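Local atomic coordinates of petrobactin biosynthesis protein AsbB (Bacillus anthracis, PDB entry 3TO3), a protein that joins spermidine to citryl-spermidine intermediates at the expense of ATP, a condensation step in making the siderophore petrobactin. Residues H8-K13 with Q136-N141; Y297-L302 with L457-E462; A323-L328 with L347-S352. All blocks are in the same frame, centred on the assembly; numbering follows the deposited sequence. Where two conformers were deposited one is given.

Contact 1: residues H8-K13 with Q136-N141; sequences HTKILK and QYERCN
Tyr137 meets Lys13, and Glu138 meets Lys10, where the helix 6-15 lies against the C-terminal end of the long helix 115-138. This is a helix-helix contact at the surface, and it is small, burying 191 Å² over both sides. The phenol end of Tyr137 does most of the touching. Its OH lies 3.6 Å from CB of Lys13, and its CE1 lies 4.1 Å from the carbonyl O of Lys13. The carbonyl group of Lys13 lies over one face of the ring, its C offset toward the rim. CB of Tyr137 points toward 8-13, and with CG anti to the backbone N (chi1 180°) the ring is carried on to Lys13. Lys13 contributes mainly the root of its side chain. Its extended chain then runs away from 136-141.

The second pair is charged. The side chains of Lys10 and Glu138 cross at about a right angle. CD of Lys10 comes within 3.5 Å of OE1 of Glu138. The salt bridge from Lys10 NZ to Glu138 OE1 is long, at 3.6 Å, and NZ is almost as far from OE2. The ammonium thus faces the carboxylate as a whole. A bend at chi2 (-73°) brings the carboxylate of Glu138 back toward Lys10.

Further out, Ile11 turns away from this side and packs on Phe130 and Ile134 of helix 115-138. His8 NE2 is hydrogen-bonded to Trp251 NE1 of the second subunit, so the helix 6-15 also takes part in the dimer contact. Past Glu138 the chain leaves the helix at Arg139. The guanidinium of Arg139 turns back to Gln136. NH1 donates to OE1 over 2.9 Å, in the carbonyl plane and on a lone pair of the amide oxygen.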
loop_
_atom_site.group_PDB
_atom_site.type_symbol
_atom_site.label_atom_id
_atom_site.label_comp_id
_atom_site.label_asym_id
_atom_site.label_seq_id
_atom_site.Cartn_x
_atom_site.Cartn_y
_atom_site.Cartn_z
ATOM N N HIS B 8 13.251 -11.179 13.809
ATOM C CA HIS B 8 12.574 -10.180 14.609
ATOM C C HIS B 8 13.572 -9.544 15.579
ATOM O O HIS B 8 13.696 -8.323 15.661
ATOM C CB HIS B 8 11.402 -10.813 15.352
ATOM C CG HIS B 8 10.697 -9.875 16.278
ATOM N ND1 HIS B 8 10.779 -9.980 17.648
ATOM C CD2 HIS B 8 9.890 -8.817 16.031
ATOM C CE1 HIS B 8 10.054 -9.030 18.207
ATOM N NE2 HIS B 8 9.507 -8.308 17.247
ATOM N N THR B 9 14.315 -10.381 16.284
ATOM C CA THR B 9 15.318 -9.894 17.225
ATOM C C THR B 9 16.341 -8.949 16.596
ATOM O O THR B 9 16.712 -7.943 17.205
ATOM C CB THR B 9 16.005 -11.068 17.902
ATOM O OG1 THR B 9 14.996 -11.842 18.550
ATOM C CG2 THR B 9 17.045 -10.602 18.933
ATOM N N LYS B 10 16.767 -9.257 15.370
ATOM C CA LYS B 10 17.727 -8.420 14.639
ATOM C C LYS B 10 17.183 -7.038 14.361
ATOM O O LYS B 10 17.864 -6.030 14.581
ATOM C CB LYS B 10 18.111 -9.053 13.294
ATOM C CG LYS B 10 19.052 -10.237 13.392
ATOM C CD LYS B 10 19.470 -10.695 11.999
ATOM C CE LYS B 10 20.376 -11.919 12.047
ATOM N NZ LYS B 10 21.700 -11.572 12.628
ATOM N N ILE B 11 15.963 -6.998 13.840
ATOM C CA ILE B 11 15.331 -5.737 13.514
ATOM C C ILE B 11 15.281 -4.845 14.735
ATOM O O ILE B 11 15.617 -3.642 14.662
ATOM C CB ILE B 11 13.879 -5.929 13.036
ATOM C CG1 ILE B 11 13.880 -6.633 11.716
ATOM C CG2 ILE B 11 13.265 -4.582 12.746
ATOM C CD1 ILE B 11 14.367 -5.720 10.661
ATOM N N LEU B 12 14.845 -5.420 15.857
ATOM C CA LEU B 12 14.749 -4.629 17.076
ATOM C C LEU B 12 16.109 -4.117 17.541
ATOM O O LEU B 12 16.247 -2.939 17.851
ATOM C CB LEU B 12 14.078 -5.415 18.186
ATOM C CG LEU B 12 12.571 -5.447 18.057
ATOM C CD1 LEU B 12 11.980 -6.168 19.270
ATOM C CD2 LEU B 12 12.070 -4.027 17.982
ATOM N N LYS B 13 17.113 -4.993 17.571
ATOM C CA LYS B 13 18.462 -4.568 17.926
ATOM C C LYS B 13 18.971 -3.479 16.974
ATOM O O LYS B 13 19.619 -2.513 17.392
ATOM C CB LYS B 13 19.427 -5.759 17.973
ATOM C CG LYS B 13 19.230 -6.652 19.187
ATOM C CD LYS B 13 20.382 -7.646 19.351
ATOM C CE LYS B 13 20.118 -8.641 20.492
ATOM N NZ LYS B 13 20.961 -9.886 20.398
ATOM N N GLN B 136 22.957 -1.068 7.641
ATOM C CA GLN B 136 24.163 -0.561 8.312
ATOM C C GLN B 136 24.453 -1.406 9.558
ATOM O O GLN B 136 25.598 -1.624 9.912
ATOM C CB GLN B 136 24.017 0.904 8.713
ATOM C CG GLN B 136 23.796 1.847 7.546
ATOM C CD GLN B 136 24.904 1.755 6.530
ATOM O OE1 GLN B 136 26.075 1.684 6.892
ATOM N NE2 GLN B 136 24.546 1.711 5.252
ATOM N N TYR B 137 23.407 -1.899 10.211
ATOM C CA TYR B 137 23.618 -2.685 11.404
ATOM C C TYR B 137 24.160 -4.095 11.097
ATOM O O TYR B 137 24.950 -4.633 11.853
ATOM C CB TYR B 137 22.334 -2.762 12.208
ATOM C CG TYR B 137 22.475 -3.570 13.461
ATOM C CD1 TYR B 137 23.049 -3.011 14.585
ATOM C CD2 TYR B 137 22.018 -4.888 13.532
ATOM C CE1 TYR B 137 23.193 -3.734 15.763
ATOM C CE2 TYR B 137 22.152 -5.634 14.718
ATOM C CZ TYR B 137 22.752 -5.034 15.831
ATOM O OH TYR B 137 22.923 -5.698 17.023
ATOM N N GLU B 138 23.761 -4.682 9.977
ATOM C CA GLU B 138 24.237 -6.019 9.627
ATOM C C GLU B 138 25.635 -6.074 9.010
ATOM O O GLU B 138 26.260 -7.135 9.020
ATOM C CB GLU B 138 23.239 -6.713 8.703
ATOM C CG GLU B 138 21.964 -7.082 9.416
ATOM C CD GLU B 138 22.154 -8.250 10.369
ATOM O OE1 GLU B 138 21.781 -8.123 11.561
ATOM O OE2 GLU B 138 22.664 -9.305 9.921
ATOM N N ARG B 139 26.122 -4.936 8.501
ATOM C CA ARG B 139 27.387 -4.875 7.765
ATOM C C ARG B 139 28.594 -5.128 8.665
ATOM O O ARG B 139 28.610 -4.690 9.826
ATOM C CB ARG B 139 27.544 -3.537 7.031
ATOM C CG ARG B 139 28.012 -2.368 7.909
ATOM C CD ARG B 139 28.074 -1.024 7.142
ATOM N NE ARG B 139 28.911 -1.068 5.933
ATOM C CZ ARG B 139 29.040 -0.073 5.049
ATOM N NH1 ARG B 139 28.384 1.074 5.208
ATOM N NH2 ARG B 139 29.835 -0.226 3.993
ATOM N N CYS B 140 29.600 -5.814 8.108
ATOM C CA CYS B 140 30.853 -6.141 8.822
ATOM C C CYS B 140 31.958 -5.058 8.771
ATOM O O CYS B 140 31.799 -4.005 8.154
ATOM C CB CYS B 140 31.408 -7.486 8.327
ATOM S SG CYS B 140 32.785 -8.154 9.326
ATOM N N ASN B 141 33.078 -5.329 9.437
ATOM C CA ASN B 141 34.235 -4.424 9.440
ATOM C C ASN B 141 35.564 -5.156 9.206
ATOM O O ASN B 141 36.205 -4.995 8.165
ATOM C CB ASN B 141 34.295 -3.617 10.745
ATOM C CG ASN B 141 33.664 -2.234 10.615
ATOM O OD1 ASN B 141 32.448 -2.103 10.459
ATOM N ND2 ASN B 141 34.495 -1.194 10.690
#

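Contact 2: residues Y297-L302 with L457-E462; sequences YVKVSL and LKDFHE. With ATP (adenosine-5'-triphosphate), chain E.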
loop_
_atom_site.group_PDB
_atom_site.type_symbol
_atom_site.label_atom_id
_atom_site.label_comp_id
_atom_site.label_asym_id
_atom_site.label_seq_id
_atom_site.Cartn_x
_atom_site.Cartn_y
_atom_site.Cartn_z
ATOM N N TYR B 297 21.929 -11.572 -17.076
ATOM C CA TYR B 297 21.091 -11.034 -16.025
ATOM C C TYR B 297 19.650 -10.987 -16.504
ATOM O O TYR B 297 19.371 -10.975 -17.710
ATOM C CB TYR B 297 21.492 -9.593 -15.665
ATOM C CG TYR B 297 22.967 -9.338 -15.421
ATOM C CD1 TYR B 297 23.571 -9.688 -14.218
ATOM C CD2 TYR B 297 23.746 -8.708 -16.400
ATOM C CE1 TYR B 297 24.947 -9.435 -13.996
ATOM C CE2 TYR B 297 25.084 -8.452 -16.204
ATOM C CZ TYR B 297 25.692 -8.815 -15.001
ATOM O OH TYR B 297 27.039 -8.538 -14.845
ATOM N N VAL B 298 18.749 -10.924 -15.534
ATOM C CA VAL B 298 17.331 -10.801 -15.762
ATOM C C VAL B 298 16.878 -9.522 -15.074
ATOM O O VAL B 298 17.144 -9.306 -13.868
ATOM C CB VAL B 298 16.622 -12.023 -15.180
ATOM C CG1 VAL B 298 15.289 -12.132 -15.721
ATOM C CG2 VAL B 298 17.362 -13.249 -15.609
ATOM N N LYS B 299 16.248 -8.646 -15.842
ATOM C CA LYS B 299 15.652 -7.450 -15.278
ATOM C C LYS B 299 14.152 -7.633 -15.355
ATOM O O LYS B 299 13.586 -7.754 -16.462
ATOM C CB LYS B 299 16.105 -6.184 -16.013
ATOM C CG LYS B 299 15.514 -4.880 -15.483
ATOM C CD LYS B 299 16.164 -3.663 -16.143
ATOM C CE LYS B 299 15.896 -2.392 -15.355
ATOM N NZ LYS B 299 16.445 -1.179 -16.049
ATOM N N VAL B 300 13.509 -7.682 -14.189
ATOM C CA VAL B 300 12.106 -8.073 -14.148
ATOM C C VAL B 300 11.240 -7.048 -13.449
ATOM O O VAL B 300 11.740 -6.213 -12.704
ATOM C CB VAL B 300 11.920 -9.447 -13.492
ATOM C CG1 VAL B 300 12.572 -10.511 -14.330
ATOM C CG2 VAL B 300 12.539 -9.457 -12.081
ATOM N N SER B 301 9.940 -7.096 -13.723
ATOM C CA SER B 301 8.996 -6.163 -13.114
ATOM C C SER B 301 8.960 -6.321 -11.584
ATOM O O SER B 301 8.976 -7.438 -11.072
ATOM C CB SER B 301 7.607 -6.425 -13.679
ATOM O OG SER B 301 7.524 -5.929 -14.998
ATOM N N LEU B 302 8.942 -5.218 -10.850
ATOM C CA LEU B 302 8.735 -5.322 -9.414
ATOM C C LEU B 302 7.825 -4.213 -8.954
ATOM O O LEU B 302 8.148 -3.043 -9.130
ATOM C CB LEU B 302 10.080 -5.248 -8.728
ATOM C CG LEU B 302 10.210 -5.720 -7.293
ATOM C CD1 LEU B 302 9.853 -7.213 -7.138
ATOM C CD2 LEU B 302 11.645 -5.402 -6.827
ATOM N N LEU B 457 28.831 -0.010 -20.055
ATOM C CA LEU B 457 27.616 0.783 -19.862
ATOM C C LEU B 457 26.418 -0.126 -19.926
ATOM O O LEU B 457 26.436 -1.147 -20.622
ATOM C CB LEU B 457 27.514 1.886 -20.912
ATOM C CG LEU B 457 28.747 2.791 -20.980
ATOM C CD1 LEU B 457 28.910 3.356 -22.366
ATOM C CD2 LEU B 457 28.645 3.891 -19.937
ATOM N N LYS B 458 25.392 0.210 -19.165
ATOM C CA LYS B 458 24.182 -0.605 -19.135
ATOM C C LYS B 458 22.967 0.286 -18.927
ATOM O O LYS B 458 23.123 1.498 -18.737
ATOM C CB LYS B 458 24.261 -1.680 -18.044
ATOM C CG LYS B 458 24.551 -1.166 -16.612
ATOM C CD LYS B 458 24.560 -2.382 -15.657
ATOM C CE LYS B 458 24.630 -1.986 -14.158
ATOM N NZ LYS B 458 23.372 -1.305 -13.690
ATOM N N ASP B 459 21.786 -0.345 -18.925
ATOM C CA ASP B 459 20.482 0.311 -18.829
ATOM C C ASP B 459 20.213 1.381 -19.893
ATOM O O ASP B 459 20.183 2.575 -19.584
ATOM C CB ASP B 459 20.256 0.881 -17.422
ATOM C CG ASP B 459 19.933 -0.199 -16.400
ATOM O OD1 ASP B 459 19.210 -1.160 -16.745
ATOM O OD2 ASP B 459 20.416 -0.097 -15.250
ATOM N N PHE B 460 20.084 0.942 -21.144
ATOM C CA PHE B 460 19.682 1.755 -22.317
ATOM C C PHE B 460 18.177 1.943 -22.534
ATOM O O PHE B 460 17.721 2.975 -23.018
ATOM C CB PHE B 460 20.316 1.155 -23.579
ATOM C CG PHE B 460 21.740 0.758 -23.363
ATOM C CD1 PHE B 460 22.626 1.669 -22.813
ATOM C CD2 PHE B 460 22.172 -0.538 -23.618
ATOM C CE1 PHE B 460 23.952 1.308 -22.588
ATOM C CE2 PHE B 460 23.486 -0.908 -23.373
ATOM C CZ PHE B 460 24.377 0.009 -22.858
ATOM N N HIS B 461 17.409 0.920 -22.206
ATOM C CA HIS B 461 16.058 0.867 -22.677
ATOM C C HIS B 461 15.213 2.051 -22.185
ATOM O O HIS B 461 14.366 2.560 -22.924
ATOM C CB HIS B 461 15.430 -0.481 -22.318
ATOM C CG HIS B 461 15.126 -0.627 -20.867
ATOM N ND1 HIS B 461 16.086 -0.968 -19.937
ATOM C CD2 HIS B 461 13.975 -0.457 -20.178
ATOM C CE1 HIS B 461 15.538 -1.013 -18.736
ATOM N NE2 HIS B 461 14.257 -0.700 -18.855
ATOM N N GLU B 462 15.362 2.421 -20.921
ATOM C CA GLU B 462 14.650 3.591 -20.381
ATOM C C GLU B 462 15.290 4.971 -20.584
ATOM O O GLU B 462 14.601 5.924 -20.949
ATOM C CB GLU B 462 14.338 3.384 -18.898
ATOM C CG GLU B 462 15.551 2.948 -18.066
ATOM C CD GLU B 462 15.170 2.495 -16.661
ATOM O OE1 GLU B 462 13.958 2.532 -16.326
ATOM O OE2 GLU B 462 16.088 2.105 -15.896
HETATM P PB ATP E . 17.512 -0.227 -12.791
HETATM O O1B ATP E . 16.667 -1.376 -12.303
HETATM O O2B ATP E . 16.750 0.554 -13.829
HETATM O O3B ATP E . 18.865 -0.778 -13.373
HETATM P PA ATP E . 16.830 1.476 -10.784
HETATM O O1A ATP E . 15.524 0.710 -10.845
HETATM O O2A ATP E . 16.701 2.901 -11.310
HETATM O O3A ATP E . 17.908 0.727 -11.617
HETATM O "O5'" ATP E . 17.275 1.507 -9.278
HETATM C "C5'" ATP E . 18.610 1.549 -8.934
HETATM C "C4'" ATP E . 18.917 1.962 -7.607
HETATM O "O4'" ATP E . 20.315 2.407 -7.540
HETATM C "C3'" ATP E . 18.096 3.132 -7.221
HETATM O "O3'" ATP E . 17.345 2.833 -6.108
HETATM C "C2'" ATP E . 19.069 4.202 -6.935
HETATM O "O2'" ATP E . 18.650 4.977 -5.892
HETATM C "C1'" ATP E . 20.295 3.429 -6.589
HETATM N N9 ATP E . 21.521 4.181 -6.569
HETATM C C8 ATP E . 22.393 4.171 -5.545
HETATM N N7 ATP E . 23.415 4.975 -5.868
HETATM C C5 ATP E . 23.206 5.494 -7.098
HETATM C C6 ATP E . 23.940 6.372 -7.909
HETATM N N6 ATP E . 25.190 6.896 -7.433
HETATM N N1 ATP E . 23.452 6.710 -9.125
HETATM C C2 ATP E . 22.274 6.209 -9.553
HETATM N N3 ATP E . 21.542 5.363 -8.794
HETATM C C4 ATP E . 21.981 4.987 -7.563
#
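The ammonium NZ of Lys299 is gripped by three oxygens. It donates to O2B of ATP over 2.8 Å and to OD1 of Asp459 over 2.9 Å. A weak third bond runs 3.3 Å from NZ to OE2 of Glu462. The two carboxylate bonds are also salt bridges. The modelled place of NZ is not fully sure, because it lies too close to the edge of the His461 ring.

Lys299 sits on the strand 297-306. Asp459 and Glu462 sit in the loop after strand 451-457. The lysine joins strand and loop at the ATP pocket of this IucA/IucC-family synthetase. It does so with a nearly straight chain. CG is anti to the backbone N (chi1 180°), and every later torsion is extended. The aliphatic end shares in the contact, with CE 3.3 Å from O1B of ATP.

Asp459 divides its work. OD1 takes the lysine and also a salt bridge from Arg371. OD2 is modelled 2.5 Å from O3B of ATP, unusually short and not to be leaned on. Lys458 NZ adds a salt bridge of 3.6 Å to the same OD2. A magnesium ion lies beside this carboxylate, and Gln441 and Asn442 complete its protein site. Glu462, three residues further on, has CG over one face of the His461 ring, toward its rim. Its OE2 lies 2.7 Å from O2B of ATP, but the residue is poorly ordered.

Arg285, Arg311, Ser283 and Tyr391 are also hydrogen-bonded to ATP. Lys299, the two arginines and magnesium would probably offset part of the phosphate charge. One ammonium joins Asp459, Glu462 and O2B, so strand 297-306 and the loop meet at the nucleotide.

Contact 3: residues A323-L328 with L347-S352; sequences AISNWL and LKEFSS
Ser325 packs its side chain tightly on the backbone of Glu349, where the helix 315-333 lies against the strand 345-355. The serine hydroxyl is the centre of the contact. Glu349 N donates to Ser325 OG over 2.9 Å, with an N-H...O angle of 156°. Close by, CB of Ser325 rests 3.6 Å from both N and O of Glu349. OG is anti to the carbonyl carbon of Ser325 (chi1 -71°), which turns it off the helix toward the strand. The small side chain lets the two backbones come close, with CA of Ser325 only 5.3 Å from CA of Lys348.

The same hydroxyl also donates to a water 2.7 Å from OG. That water donates in turn to OE1 of Glu349, 2.6 Å away. The serine thus holds Glu349 twice: directly at the backbone, and through water at the carboxylate.

The looser side is at Lys348, which is only partly buried. Its CB stands 4.1 Å from CB of Ser325, and the rest of the chain leads away from 323-328. Its ammonium finds a weak bond to the hydroxyl of Tyr377.

Around the tight side, Phe460 lies against Ser325 and Leu328. The strongest partner of the Glu349 carboxylate is Arg371, through a salt bridge at OE2. OE2 also accepts a bond from Phe460 N, and OE1 a weak one from His461 N. With the water and the arginine, these bonds hold both carboxylate oxygens in a buried place. Glu349 is consistent with a second-shell residue: its side chain is about 8 Å from the bound ATP. It probably helps to hold the loop that carries Asp459 and Glu462, through Phe460 N and, weakly, His461 N.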
loop_
_atom_site.group_PDB
_atom_site.type_symbol
_atom_site.label_atom_id
_atom_site.label_comp_id
_atom_site.label_asym_id
_atom_site.label_seq_id
_atom_site.Cartn_x
_atom_site.Cartn_y
_atom_site.Cartn_z
ATOM N N ALA B 323 16.097 -3.716 -29.841
ATOM C CA ALA B 323 16.463 -2.878 -31.009
ATOM C C ALA B 323 17.369 -1.727 -30.658
ATOM O O ALA B 323 18.218 -1.335 -31.460
ATOM C CB ALA B 323 15.213 -2.350 -31.719
ATOM N N ILE B 324 17.192 -1.167 -29.461
ATOM C CA ILE B 324 18.081 -0.105 -29.040
ATOM C C ILE B 324 19.497 -0.674 -28.855
ATOM O O ILE B 324 20.489 -0.043 -29.251
ATOM C CB ILE B 324 17.581 0.597 -27.769
ATOM C CG1 ILE B 324 16.336 1.428 -28.081
ATOM C CG2 ILE B 324 18.674 1.503 -27.176
ATOM C CD1 ILE B 324 15.723 2.109 -26.840
ATOM N N SER B 325 19.608 -1.886 -28.313
ATOM C CA SER B 325 20.948 -2.417 -28.058
ATOM C C SER B 325 21.664 -2.773 -29.369
ATOM O O SER B 325 22.855 -2.523 -29.499
ATOM C CB SER B 325 20.933 -3.581 -27.062
ATOM O OG SER B 325 20.641 -3.117 -25.765
ATOM N N ASN B 326 20.934 -3.328 -30.338
ATOM C CA ASN B 326 21.510 -3.627 -31.650
ATOM C C ASN B 326 21.993 -2.343 -32.324
ATOM O O ASN B 326 23.105 -2.281 -32.853
ATOM C CB ASN B 326 20.502 -4.377 -32.531
ATOM C CG ASN B 326 20.983 -4.562 -33.976
ATOM O OD1 ASN B 326 20.317 -4.134 -34.922
ATOM N ND2 ASN B 326 22.142 -5.208 -34.146
ATOM N N TRP B 327 21.154 -1.315 -32.279
ATOM C CA TRP B 327 21.516 0.005 -32.783
ATOM C C TRP B 327 22.791 0.589 -32.139
ATOM O O TRP B 327 23.681 1.074 -32.847
ATOM C CB TRP B 327 20.368 0.960 -32.519
ATOM C CG TRP B 327 20.606 2.358 -32.976
ATOM C CD1 TRP B 327 21.102 2.746 -34.187
ATOM C CD2 TRP B 327 20.278 3.566 -32.272
ATOM N NE1 TRP B 327 21.130 4.117 -34.271
ATOM C CE2 TRP B 327 20.627 4.644 -33.111
ATOM C CE3 TRP B 327 19.730 3.841 -31.018
ATOM C CZ2 TRP B 327 20.446 5.970 -32.733
ATOM C CZ3 TRP B 327 19.556 5.156 -30.650
ATOM C CH2 TRP B 327 19.909 6.203 -31.507
ATOM N N LEU B 328 22.874 0.578 -30.805
ATOM C CA LEU B 328 24.077 1.109 -30.139
ATOM C C LEU B 328 25.272 0.251 -30.460
ATOM O O LEU B 328 26.370 0.753 -30.675
ATOM C CB LEU B 328 23.927 1.171 -28.623
ATOM C CG LEU B 328 22.977 2.246 -28.146
ATOM C CD1 LEU B 328 22.755 2.070 -26.648
ATOM C CD2 LEU B 328 23.542 3.622 -28.511
ATOM N N LEU B 347 26.669 -3.505 -22.346
ATOM C CA LEU B 347 26.060 -4.796 -22.011
ATOM C C LEU B 347 24.695 -4.787 -22.704
ATOM O O LEU B 347 23.795 -4.007 -22.355
ATOM C CB LEU B 347 25.885 -4.948 -20.497
ATOM C CG LEU B 347 27.172 -4.839 -19.692
ATOM C CD1 LEU B 347 26.874 -4.872 -18.218
ATOM C CD2 LEU B 347 28.155 -5.981 -20.100
ATOM N N LYS B 348 24.527 -5.689 -23.662
ATOM C CA LYS B 348 23.400 -5.586 -24.561
ATOM C C LYS B 348 22.164 -6.129 -23.866
ATOM O O LYS B 348 22.237 -7.187 -23.235
ATOM C CB LYS B 348 23.662 -6.341 -25.867
ATOM C CG LYS B 348 24.756 -5.741 -26.755
ATOM C CD LYS B 348 24.881 -6.538 -28.078
ATOM C CE LYS B 348 26.278 -6.410 -28.741
ATOM N NZ LYS B 348 27.374 -7.267 -28.157
ATOM N N GLU B 349 21.038 -5.423 -23.999
ATOM C CA GLU B 349 19.792 -5.981 -23.540
ATOM C C GLU B 349 19.318 -6.665 -24.813
ATOM O O GLU B 349 18.670 -6.056 -25.649
ATOM C CB GLU B 349 18.883 -4.778 -23.162
ATOM C CG GLU B 349 19.367 -4.070 -21.838
ATOM C CD GLU B 349 19.006 -2.585 -21.674
ATOM O OE1 GLU B 349 18.157 -2.013 -22.388
ATOM O OE2 GLU B 349 19.595 -1.956 -20.791
ATOM N N PHE B 350 19.547 -7.973 -24.901
ATOM C CA PHE B 350 19.491 -8.602 -26.209
ATOM C C PHE B 350 18.180 -9.340 -26.456
ATOM O O PHE B 350 17.910 -9.832 -27.559
ATOM C CB PHE B 350 20.719 -9.512 -26.444
ATOM C CG PHE B 350 20.821 -10.638 -25.471
ATOM C CD1 PHE B 350 21.527 -10.481 -24.285
ATOM C CD2 PHE B 350 20.178 -11.837 -25.710
ATOM C CE1 PHE B 350 21.606 -11.491 -23.370
ATOM C CE2 PHE B 350 20.247 -12.859 -24.790
ATOM C CZ PHE B 350 20.972 -12.689 -23.611
ATOM N N SER B 351 17.353 -9.401 -25.430
ATOM C CA SER B 351 16.072 -10.059 -25.570
ATOM C C SER B 351 15.082 -9.516 -24.547
ATOM O O SER B 351 15.490 -9.021 -23.485
ATOM C CB SER B 351 16.278 -11.548 -25.406
ATOM O OG SER B 351 15.125 -12.242 -25.774
ATOM N N SER B 352 13.791 -9.580 -24.857
ATOM C CA SER B 352 12.799 -9.072 -23.915
ATOM C C SER B 352 11.468 -9.705 -24.211
ATOM O O SER B 352 11.259 -10.161 -25.298
ATOM C CB SER B 352 12.669 -7.559 -24.017
ATOM O OG SER B 352 12.020 -7.233 -25.219
HETATM O O HOH W 1 18.616 -1.605 -24.961
#

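How the contacts relate
Contact 1 is a surface contact between two helices, its centre about 26 Å from the centre of the chain, and its chemistry is loose: a long salt bridge and a tyrosine against a lysine root. Contacts 2 and 3 are buried, and both reach the same mixed sheet, one from a loop and one from a helix. Their centres are 11 Å apart and they touch, the backbone O of Leu457 lying 2.9 Å from N of Leu347. Contact 2 is charged and includes the nucleotide. Contact 3 turns on a neutral serine hydroxyl beside a buried glutamate and lies further from the nucleotide. Arg371 serves an acid in each of them. Contact 1 lies away from the ATP site.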